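Local coordinates for protein succinate-semialdehyde dehydrogenase (NAD(P)(+)) (Marinobacter aquaeolei, PDB 3RH9) that probably catalyses the NAD(P)+-dependent oxidation of succinate semialdehyde to succinate, as a member of the aldehyde dehydrogenase family, at residues R295-K301 with V394-R400; A353-K359 with P371-G377. All blocks are in the same frame, centred on the assembly; numbering follows the deposited sequence.

Contact 1. Residues R295-K301 with V394-R400; sequences RIFVHEK and VPMALFR
His299 turns the edge of its imidazole toward a face of the Phe399 ring, a T-shaped pair with centroids 5.5 Å apart and planes at 88°. The phenyl group reaches this place because its CG sits between the backbone N and the carbonyl carbon (chi1 79°), which folds the ring back over the neighbouring strand: His299 CA lies over one face near the rim, and Phe399 CD1 comes to 3.8 Å from Phe297 CB. Lys301 N donates to His299 ND1 at 3.3 Å, tilted from the ring plane, which helps to fix the turn of the imidazole. Farther along this face, Phe297 CD2 approaches Ala397 CB obliquely at 4.0 Å. Helix 402-409 packs over the two phenyl rings. On the face of Ile296 and Leu398, Ile296 CD1 meets Val394 CG1 at 3.6 Å; past the strand end the Glu300 chain crosses that of Leu398 at about a right angle, Glu300 CG being 3.9 Å from Leu398 CB. A salt bridge joins Arg400 NH1 to Glu300 OE1 at 3.3 Å, the donor coming from above the carboxylate plane, with carboxylate and guanidinium planes 58° apart. Lys301 NZ, a like charge 4.1 Å from Arg400 NH2, belongs to a chain packed beside Asp267. Beneath the side chains, backbone bonds run from Ile296 N to Pro395 O through to Glu300 N and Phe399 O, pairing Ile296 with Met396 (a selenomethionine here) and His299 with Phe399. This is parallel pairing in the middle of a mixed, helix-flanked sheet, as in the catalytic domain of aldehyde dehydrogenases.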
ATOM      1  N   ARG A 295      -5.549 -21.947  15.805  1.00 13.88           N
ATOM      2  CA  ARG A 295      -4.685 -22.646  16.749  1.00 13.24           C
ATOM      3  C   ARG A 295      -5.011 -22.164  18.156  1.00 14.56           C
ATOM      4  O   ARG A 295      -4.904 -20.975  18.450  1.00 15.16           O
ATOM      5  CB  ARG A 295      -3.221 -22.382  16.407  1.00 12.10           C
ATOM      6  CG  ARG A 295      -2.755 -23.125  15.184  1.00 13.01           C
ATOM      7  CD  ARG A 295      -1.421 -22.643  14.727  1.00 13.87           C
ATOM      8  NE  ARG A 295      -1.454 -21.208  14.465  1.00 14.33           N
ATOM      9  CZ  ARG A 295      -0.388 -20.420  14.546  1.00 14.94           C
ATOM     10  NH1 ARG A 295       0.777 -20.947  14.885  1.00 15.35           N
ATOM     11  NH2 ARG A 295      -0.483 -19.114  14.307  1.00 13.68           N
ATOM     12  N   ILE A 296      -5.449 -23.071  19.022  1.00 15.88           N
ATOM     13  CA  ILE A 296      -5.756 -22.691  20.400  1.00 15.45           C
ATOM     14  C   ILE A 296      -4.615 -23.118  21.303  1.00 16.58           C
ATOM     15  O   ILE A 296      -4.424 -24.298  21.564  1.00 17.75           O
ATOM     16  CB  ILE A 296      -7.088 -23.290  20.911  1.00 16.19           C
ATOM     17  CG1 ILE A 296      -8.294 -22.671  20.198  1.00 14.35           C
ATOM     18  CG2 ILE A 296      -7.235 -23.044  22.387  1.00 16.81           C
ATOM     19  CD1 ILE A 296      -8.474 -23.131  18.801  1.00 14.49           C
ATOM     20  N   PHE A 297      -3.830 -22.151  21.752  1.00 16.98           N
ATOM     21  CA  PHE A 297      -2.727 -22.441  22.646  1.00 17.21           C
ATOM     22  C   PHE A 297      -3.200 -22.344  24.091  1.00 18.18           C
ATOM     23  O   PHE A 297      -3.677 -21.300  24.526  1.00 17.96           O
ATOM     24  CB  PHE A 297      -1.569 -21.476  22.405  1.00 16.43           C
ATOM     25  CG  PHE A 297      -0.845 -21.706  21.111  1.00 16.77           C
ATOM     26  CD1 PHE A 297      -1.215 -21.019  19.964  1.00 16.12           C
ATOM     27  CD2 PHE A 297       0.215 -22.597  21.041  1.00 16.26           C
ATOM     28  CE1 PHE A 297      -0.544 -21.217  18.771  1.00 15.89           C
ATOM     29  CE2 PHE A 297       0.886 -22.801  19.857  1.00 15.87           C
ATOM     30  CZ  PHE A 297       0.505 -22.107  18.715  1.00 16.78           C
ATOM     31  N   VAL A 298      -3.076 -23.441  24.831  1.00 18.47           N
ATOM     32  CA  VAL A 298      -3.464 -23.444  26.229  1.00 18.86           C
ATOM     33  C   VAL A 298      -2.319 -23.853  27.159  1.00 19.74           C
ATOM     34  O   VAL A 298      -1.566 -24.793  26.886  1.00 19.52           O
ATOM     35  CB  VAL A 298      -4.682 -24.324  26.471  1.00 18.12           C
ATOM     36  CG1 VAL A 298      -5.060 -24.285  27.940  1.00 20.77           C
ATOM     37  CG2 VAL A 298      -5.831 -23.839  25.619  1.00 18.22           C
ATOM     38  N   HIS A 299      -2.198 -23.126  28.259  1.00 17.36           N
ATOM     39  CA  HIS A 299      -1.171 -23.411  29.231  1.00 20.73           C
ATOM     40  C   HIS A 299      -1.400 -24.765  29.916  1.00 23.18           C
ATOM     41  O   HIS A 299      -2.518 -25.109  30.298  1.00 22.47           O
ATOM     42  CB  HIS A 299      -1.110 -22.300  30.266  1.00 20.67           C
ATOM     43  CG  HIS A 299       0.143 -22.314  31.070  1.00 20.63           C
ATOM     44  ND1 HIS A 299       0.270 -23.041  32.230  1.00 23.22           N
ATOM     45  CD2 HIS A 299       1.336 -21.710  30.868  1.00 20.61           C
ATOM     46  CE1 HIS A 299       1.485 -22.873  32.720  1.00 23.43           C
ATOM     47  NE2 HIS A 299       2.151 -22.069  31.914  1.00 21.89           N
ATOM     48  N   GLU A 300      -0.324 -25.524  30.079  1.00 22.52           N
ATOM     49  CA  GLU A 300      -0.432 -26.879  30.601  1.00 23.17           C
ATOM     50  C   GLU A 300      -1.220 -26.975  31.906  1.00 23.24           C
ATOM     51  O   GLU A 300      -1.909 -27.957  32.140  1.00 23.60           O
ATOM     52  CB  GLU A 300       0.960 -27.508  30.746  1.00 22.59           C
ATOM     53  CG  GLU A 300       1.658 -27.664  29.406  1.00 24.28           C
ATOM     54  CD  GLU A 300       2.981 -28.413  29.470  1.00 25.02           C
ATOM     55  OE1 GLU A 300       3.440 -28.743  30.587  1.00 22.95           O
ATOM     56  OE2 GLU A 300       3.559 -28.668  28.382  1.00 26.55           O
ATOM     57  N   LYS A 301      -1.136 -25.953  32.750  1.00 25.12           N
ATOM     58  CA  LYS A 301      -1.764 -26.024  34.071  1.00 25.01           C
ATOM     59  C   LYS A 301      -3.279 -25.950  33.992  1.00 23.29           C
ATOM     60  O   LYS A 301      -3.959 -26.321  34.942  1.00 26.33           O
ATOM     61  CB  LYS A 301      -1.217 -24.946  35.017  1.00 23.80           C
ATOM     62  CG  LYS A 301       0.276 -25.070  35.289  1.00 26.27           C
ATOM     63  CD  LYS A 301       0.707 -24.209  36.480  1.00 31.12           C
ATOM     64  CE  LYS A 301       2.111 -24.587  36.982  1.00 32.40           C
ATOM     65  NZ  LYS A 301       3.186 -23.995  36.134  1.00 32.41           N
ATOM     66  N   VAL A 394     -11.643 -27.371  16.540  1.00 18.59           N
ATOM     67  CA  VAL A 394     -10.900 -26.617  17.545  1.00 18.99           C
ATOM     68  C   VAL A 394      -9.677 -27.388  18.000  1.00 20.00           C
ATOM     69  O   VAL A 394      -9.790 -28.286  18.831  1.00 22.25           O
ATOM     70  CB  VAL A 394     -11.760 -26.316  18.788  1.00 19.78           C
ATOM     71  CG1 VAL A 394     -10.924 -25.568  19.841  1.00 18.02           C
ATOM     72  CG2 VAL A 394     -13.024 -25.546  18.405  1.00 16.97           C
ATOM     73  N   PRO A 395      -8.502 -27.053  17.454  1.00 19.12           N
ATOM     74  CA  PRO A 395      -7.285 -27.810  17.775  1.00 19.68           C
ATOM     75  C   PRO A 395      -6.462 -27.195  18.919  1.00 20.37           C
ATOM     76  O   PRO A 395      -6.085 -26.023  18.864  1.00 18.93           O
ATOM     77  CB  PRO A 395      -6.502 -27.791  16.454  1.00 17.52           C
ATOM     78  CG  PRO A 395      -7.452 -27.197  15.431  1.00 18.99           C
ATOM     79  CD  PRO A 395      -8.341 -26.285  16.219  1.00 19.26           C
HETATM   80  N   MSE A 396      -6.190 -27.995  19.948  1.00 19.59           N
HETATM   81  CA  MSE A 396      -5.570 -27.484  21.160  1.00 19.37           C
HETATM   82  C   MSE A 396      -4.104 -27.886  21.290  1.00 20.89           C
HETATM   83  O   MSE A 396      -3.774 -29.074  21.302  1.00 22.06           O
HETATM   84  CB  MSE A 396      -6.342 -27.969  22.373  1.00 20.41           C
HETATM   85  CG  MSE A 396      -7.807 -27.571  22.390  1.00 24.62           C
HETATM   86 SE   MSE A 396      -8.518 -27.844  24.198  1.00 44.89          SE
HETATM   87  CE  MSE A 396     -10.411 -27.973  23.839  1.00 26.28           C
ATOM     88  N   ALA A 397      -3.229 -26.888  21.382  1.00 19.76           N
ATOM     89  CA  ALA A 397      -1.795 -27.118  21.525  1.00 19.44           C
ATOM     90  C   ALA A 397      -1.398 -26.647  22.893  1.00 18.67           C
ATOM     91  O   ALA A 397      -1.945 -25.671  23.375  1.00 21.45           O
ATOM     92  CB  ALA A 397      -1.043 -26.334  20.486  1.00 19.13           C
ATOM     93  N   LEU A 398      -0.447 -27.311  23.530  1.00 18.47           N
ATOM     94  CA  LEU A 398      -0.046 -26.885  24.866  1.00 19.43           C
ATOM     95  C   LEU A 398       1.129 -25.927  24.821  1.00 18.82           C
ATOM     96  O   LEU A 398       1.840 -25.872  23.824  1.00 19.19           O
ATOM     97  CB  LEU A 398       0.292 -28.088  25.747  1.00 20.97           C
ATOM     98  CG  LEU A 398      -0.826 -29.113  25.931  1.00 20.70           C
ATOM     99  CD1 LEU A 398      -0.391 -30.162  26.934  1.00 20.97           C
ATOM    100  CD2 LEU A 398      -2.119 -28.440  26.365  1.00 20.68           C
ATOM    101  N   PHE A 399       1.318 -25.165  25.898  1.00 18.87           N
ATOM    102  CA  PHE A 399       2.525 -24.351  26.068  1.00 19.33           C
ATOM    103  C   PHE A 399       2.806 -24.001  27.539  1.00 20.19           C
ATOM    104  O   PHE A 399       1.922 -24.098  28.400  1.00 19.98           O
ATOM    105  CB  PHE A 399       2.438 -23.075  25.223  1.00 18.75           C
ATOM    106  CG  PHE A 399       1.582 -22.002  25.831  1.00 17.75           C
ATOM    107  CD1 PHE A 399       0.210 -22.018  25.667  1.00 17.29           C
ATOM    108  CD2 PHE A 399       2.152 -20.975  26.564  1.00 17.31           C
ATOM    109  CE1 PHE A 399      -0.573 -21.031  26.230  1.00 17.86           C
ATOM    110  CE2 PHE A 399       1.373 -19.991  27.122  1.00 17.46           C
ATOM    111  CZ  PHE A 399       0.010 -20.019  26.965  1.00 17.12           C
ATOM    112  N   ARG A 400       4.038 -23.581  27.819  1.00 20.83           N
ATOM    113  CA  ARG A 400       4.410 -23.114  29.161  1.00 21.60           C
ATOM    114  C   ARG A 400       4.687 -21.598  29.227  1.00 20.24           C
ATOM    115  O   ARG A 400       3.960 -20.855  29.883  1.00 19.07           O
ATOM    116  CB  ARG A 400       5.637 -23.870  29.692  1.00 21.61           C
ATOM    117  CG  ARG A 400       5.663 -25.360  29.425  1.00 22.32           C
ATOM    118  CD  ARG A 400       5.116 -26.146  30.583  1.00 22.56           C
ATOM    119  NE  ARG A 400       5.854 -25.895  31.819  1.00 22.47           N
ATOM    120  CZ  ARG A 400       5.429 -26.269  33.023  1.00 21.57           C
ATOM    121  NH1 ARG A 400       4.276 -26.915  33.143  1.00 21.90           N
ATOM    122  NH2 ARG A 400       6.143 -25.994  34.105  1.00 21.55           N
TER

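Contact 2. Residues A353-K359 with P371-G377; sequences ASLVAGK and PPTVVQG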
ATOM      1  N   ALA A 353      -3.481 -36.818  18.289  1.00 20.08           N
ATOM      2  CA  ALA A 353      -4.386 -35.887  18.947  1.00 21.80           C
ATOM      3  C   ALA A 353      -5.568 -36.650  19.534  1.00 21.13           C
ATOM      4  O   ALA A 353      -5.992 -37.657  18.982  1.00 20.65           O
ATOM      5  CB  ALA A 353      -4.863 -34.820  17.960  1.00 21.12           C
ATOM      6  N   SER A 354      -6.093 -36.170  20.652  1.00 21.25           N
ATOM      7  CA  SER A 354      -7.230 -36.821  21.290  1.00 22.76           C
ATOM      8  C   SER A 354      -8.549 -36.161  20.925  1.00 22.17           C
ATOM      9  O   SER A 354      -8.645 -34.944  20.812  1.00 23.45           O
ATOM     10  CB  SER A 354      -7.071 -36.824  22.809  1.00 22.78           C
ATOM     11  OG  SER A 354      -6.176 -37.841  23.201  1.00 27.52           O
ATOM     12  N   LEU A 355      -9.571 -36.981  20.767  1.00 20.70           N
ATOM     13  CA  LEU A 355     -10.874 -36.500  20.392  1.00 20.49           C
ATOM     14  C   LEU A 355     -11.689 -36.172  21.634  1.00 22.12           C
ATOM     15  O   LEU A 355     -12.391 -37.023  22.164  1.00 22.60           O
ATOM     16  CB  LEU A 355     -11.582 -37.573  19.585  1.00 21.20           C
ATOM     17  CG  LEU A 355     -12.517 -37.011  18.528  1.00 22.10           C
ATOM     18  CD1 LEU A 355     -13.621 -38.015  18.210  1.00 21.41           C
ATOM     19  CD2 LEU A 355     -13.090 -35.706  19.031  1.00 20.66           C
ATOM     20  N   VAL A 356     -11.604 -34.926  22.088  1.00 22.62           N
ATOM     21  CA  VAL A 356     -12.342 -34.470  23.264  1.00 21.21           C
ATOM     22  C   VAL A 356     -13.846 -34.336  22.988  1.00 20.99           C
ATOM     23  O   VAL A 356     -14.671 -34.641  23.840  1.00 22.61           O
ATOM     24  CB  VAL A 356     -11.763 -33.126  23.788  1.00 22.26           C
ATOM     25  CG1 VAL A 356     -12.559 -32.604  24.979  1.00 21.93           C
ATOM     26  CG2 VAL A 356     -10.302 -33.306  24.175  1.00 23.22           C
ATOM     27  N   ALA A 357     -14.207 -33.904  21.789  1.00 20.84           N
ATOM     28  CA  ALA A 357     -15.610 -33.718  21.470  1.00 19.56           C
ATOM     29  C   ALA A 357     -15.840 -33.748  19.971  1.00 18.92           C
ATOM     30  O   ALA A 357     -15.019 -33.261  19.205  1.00 18.78           O
ATOM     31  CB  ALA A 357     -16.101 -32.414  22.053  1.00 20.64           C
ATOM     32  N   GLY A 358     -16.972 -34.306  19.559  1.00 18.47           N
ATOM     33  CA  GLY A 358     -17.283 -34.450  18.158  1.00 17.67           C
ATOM     34  C   GLY A 358     -17.152 -35.896  17.728  1.00 20.47           C
ATOM     35  O   GLY A 358     -17.004 -36.781  18.564  1.00 19.68           O
ATOM     36  N   LYS A 359     -17.195 -36.125  16.418  1.00 22.56           N
ATOM     37  CA  LYS A 359     -17.206 -37.468  15.845  1.00 23.22           C
ATOM     38  C   LYS A 359     -15.887 -37.828  15.136  1.00 24.46           C
ATOM     39  O   LYS A 359     -15.179 -36.953  14.618  1.00 23.36           O
ATOM     40  CB  LYS A 359     -18.349 -37.600  14.826  1.00 24.03           C
ATOM     41  CG  LYS A 359     -19.771 -37.366  15.333  1.00 24.59           C
ATOM     42  CD  LYS A 359     -20.744 -37.562  14.168  1.00 26.49           C
ATOM     43  CE  LYS A 359     -22.058 -36.802  14.333  1.00 31.54           C
ATOM     44  NZ  LYS A 359     -23.157 -37.607  14.953  1.00 32.32           N
ATOM     45  N   PRO A 371     -19.932 -31.412  12.450  1.00 18.80           N
ATOM     46  CA  PRO A 371     -20.221 -31.218  13.872  1.00 18.00           C
ATOM     47  C   PRO A 371     -19.100 -30.487  14.603  1.00 18.55           C
ATOM     48  O   PRO A 371     -17.930 -30.719  14.331  1.00 19.10           O
ATOM     49  CB  PRO A 371     -20.302 -32.651  14.406  1.00 17.70           C
ATOM     50  CG  PRO A 371     -20.304 -33.539  13.202  1.00 19.46           C
ATOM     51  CD  PRO A 371     -19.581 -32.804  12.152  1.00 17.94           C
ATOM     52  N   PRO A 372     -19.454 -29.626  15.554  1.00 17.93           N
ATOM     53  CA  PRO A 372     -18.416 -28.938  16.308  1.00 18.07           C
ATOM     54  C   PRO A 372     -17.524 -29.960  16.986  1.00 18.20           C
ATOM     55  O   PRO A 372     -18.040 -30.825  17.672  1.00 19.34           O
ATOM     56  CB  PRO A 372     -19.220 -28.151  17.340  1.00 21.89           C
ATOM     57  CG  PRO A 372     -20.562 -27.999  16.731  1.00 21.48           C
ATOM     58  CD  PRO A 372     -20.801 -29.267  16.016  1.00 19.60           C
ATOM     59  N   THR A 373     -16.214 -29.849  16.790  1.00 18.56           N
ATOM     60  CA  THR A 373     -15.257 -30.852  17.233  1.00 18.14           C
ATOM     61  C   THR A 373     -14.099 -30.234  17.989  1.00 18.94           C
ATOM     62  O   THR A 373     -13.702 -29.099  17.721  1.00 18.70           O
ATOM     63  CB  THR A 373     -14.663 -31.596  16.038  1.00 17.99           C
ATOM     64  OG1 THR A 373     -15.718 -32.159  15.254  1.00 16.67           O
ATOM     65  CG2 THR A 373     -13.764 -32.700  16.510  1.00 17.97           C
ATOM     66  N   VAL A 374     -13.541 -30.995  18.925  1.00 19.18           N
ATOM     67  CA  VAL A 374     -12.444 -30.508  19.752  1.00 19.67           C
ATOM     68  C   VAL A 374     -11.344 -31.555  19.916  1.00 20.72           C
ATOM     69  O   VAL A 374     -11.565 -32.614  20.508  1.00 21.52           O
ATOM     70  CB  VAL A 374     -12.941 -30.142  21.158  1.00 19.45           C
ATOM     71  CG1 VAL A 374     -11.769 -29.944  22.070  1.00 20.61           C
ATOM     72  CG2 VAL A 374     -13.821 -28.901  21.126  1.00 21.90           C
ATOM     73  N   VAL A 375     -10.152 -31.272  19.412  1.00 18.57           N
ATOM     74  CA  VAL A 375      -9.069 -32.220  19.602  1.00 20.77           C
ATOM     75  C   VAL A 375      -7.976 -31.654  20.486  1.00 21.25           C
ATOM     76  O   VAL A 375      -7.670 -30.464  20.427  1.00 21.28           O
ATOM     77  CB  VAL A 375      -8.460 -32.721  18.267  1.00 20.03           C
ATOM     78  CG1 VAL A 375      -9.498 -33.456  17.467  1.00 18.32           C
ATOM     79  CG2 VAL A 375      -7.857 -31.566  17.470  1.00 18.21           C
ATOM     80  N   GLN A 376      -7.384 -32.521  21.299  1.00 20.97           N
ATOM     81  CA  GLN A 376      -6.289 -32.112  22.155  1.00 22.80           C
ATOM     82  C   GLN A 376      -5.017 -32.868  21.788  1.00 22.31           C
ATOM     83  O   GLN A 376      -5.067 -33.965  21.242  1.00 22.86           O
ATOM     84  CB  GLN A 376      -6.649 -32.323  23.622  1.00 25.57           C
ATOM     85  CG  GLN A 376      -5.836 -31.433  24.543  1.00 31.08           C
ATOM     86  CD  GLN A 376      -6.436 -31.276  25.936  1.00 37.71           C
ATOM     87  OE1 GLN A 376      -7.556 -31.732  26.215  1.00 39.55           O
ATOM     88  NE2 GLN A 376      -5.683 -30.619  26.823  1.00 36.33           N
ATOM     89  N   GLY A 377      -3.877 -32.257  22.060  1.00 21.14           N
ATOM     90  CA  GLY A 377      -2.598 -32.881  21.785  1.00 22.95           C
ATOM     91  C   GLY A 377      -1.999 -32.505  20.444  1.00 25.41           C
ATOM     92  O   GLY A 377      -1.305 -33.313  19.823  1.00 27.28           O
TER
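Val356 and Ala357 both aim their backbone N-H groups at one acceptor, Val374 O. The bond from Val356 N to Val374 O is weak despite its 2.8 Å, whereas Ala357 N reaches Val374 O at 3.2 Å in the carbonyl plane, on a lone pair. Two residues thus face one, a classic beta bulge, and the antiparallel register shifts by a residue. Val374 N returns a bond to Ala357 O, and beyond the bulge Ser354 and Gln376 form a hydrogen-bonded pair with N-H to O in both directions. Side chains follow the same plan. Val374 CG1, anti to its own backbone N (chi1 167°), lies 3.6 Å from Val356 CB, while Val374 CB sits 4.0 Å from Ala357 CB. Val356 CG2 leans on Gln376 CB at 3.8 Å. On the other face, Thr373 CG2 meets Leu355 CD2 at 4.0 Å, the two chains crossing at about a right angle. The hydroxyl of Thr373 turns back along its own segment, OG1 donating to Pro371 O at 2.8 Å from above the carbonyl plane and tying down the approach to the strand. Replacing Thr373 by alanine would probably cost the Pro371 carbonyl its hydroxyl mate and open a gap beside Leu355 CD2. Gly358 follows the bulge with backbone angles unsuited to a side chain, and a CB there would also run into Thr373 OG1. Farther out, Lys359 CE lies across Pro371 CG at 3.9 Å. Val356 and Ala357 rest on Ala311 of helix 303-316, Leu355 and Thr373 on helix 335-350, and strand 373-376 pairs through its other edge with strand 393-399.

Contacts 1 and 2 are consecutive parts of one mixed sheet, their centres about 13 Å apart. Strand 373-376 bridges them, running parallel to strand 393-399 and antiparallel to 354-357, which is the outermost strand on that side within the chain. Met396 N is 2.9 Å from Val375 O, a probable hydrogen bond that carries the pairing across, and Met396 also packs on Val374. Contact 1 is the more buried, with aromatic packing along its length and the Glu300–Arg400 salt bridge at its exposed end. Contact 2, nested in sequence inside the loop closed by contact 1, is partly exposed, relies on small aliphatic groups and accommodates a bulge.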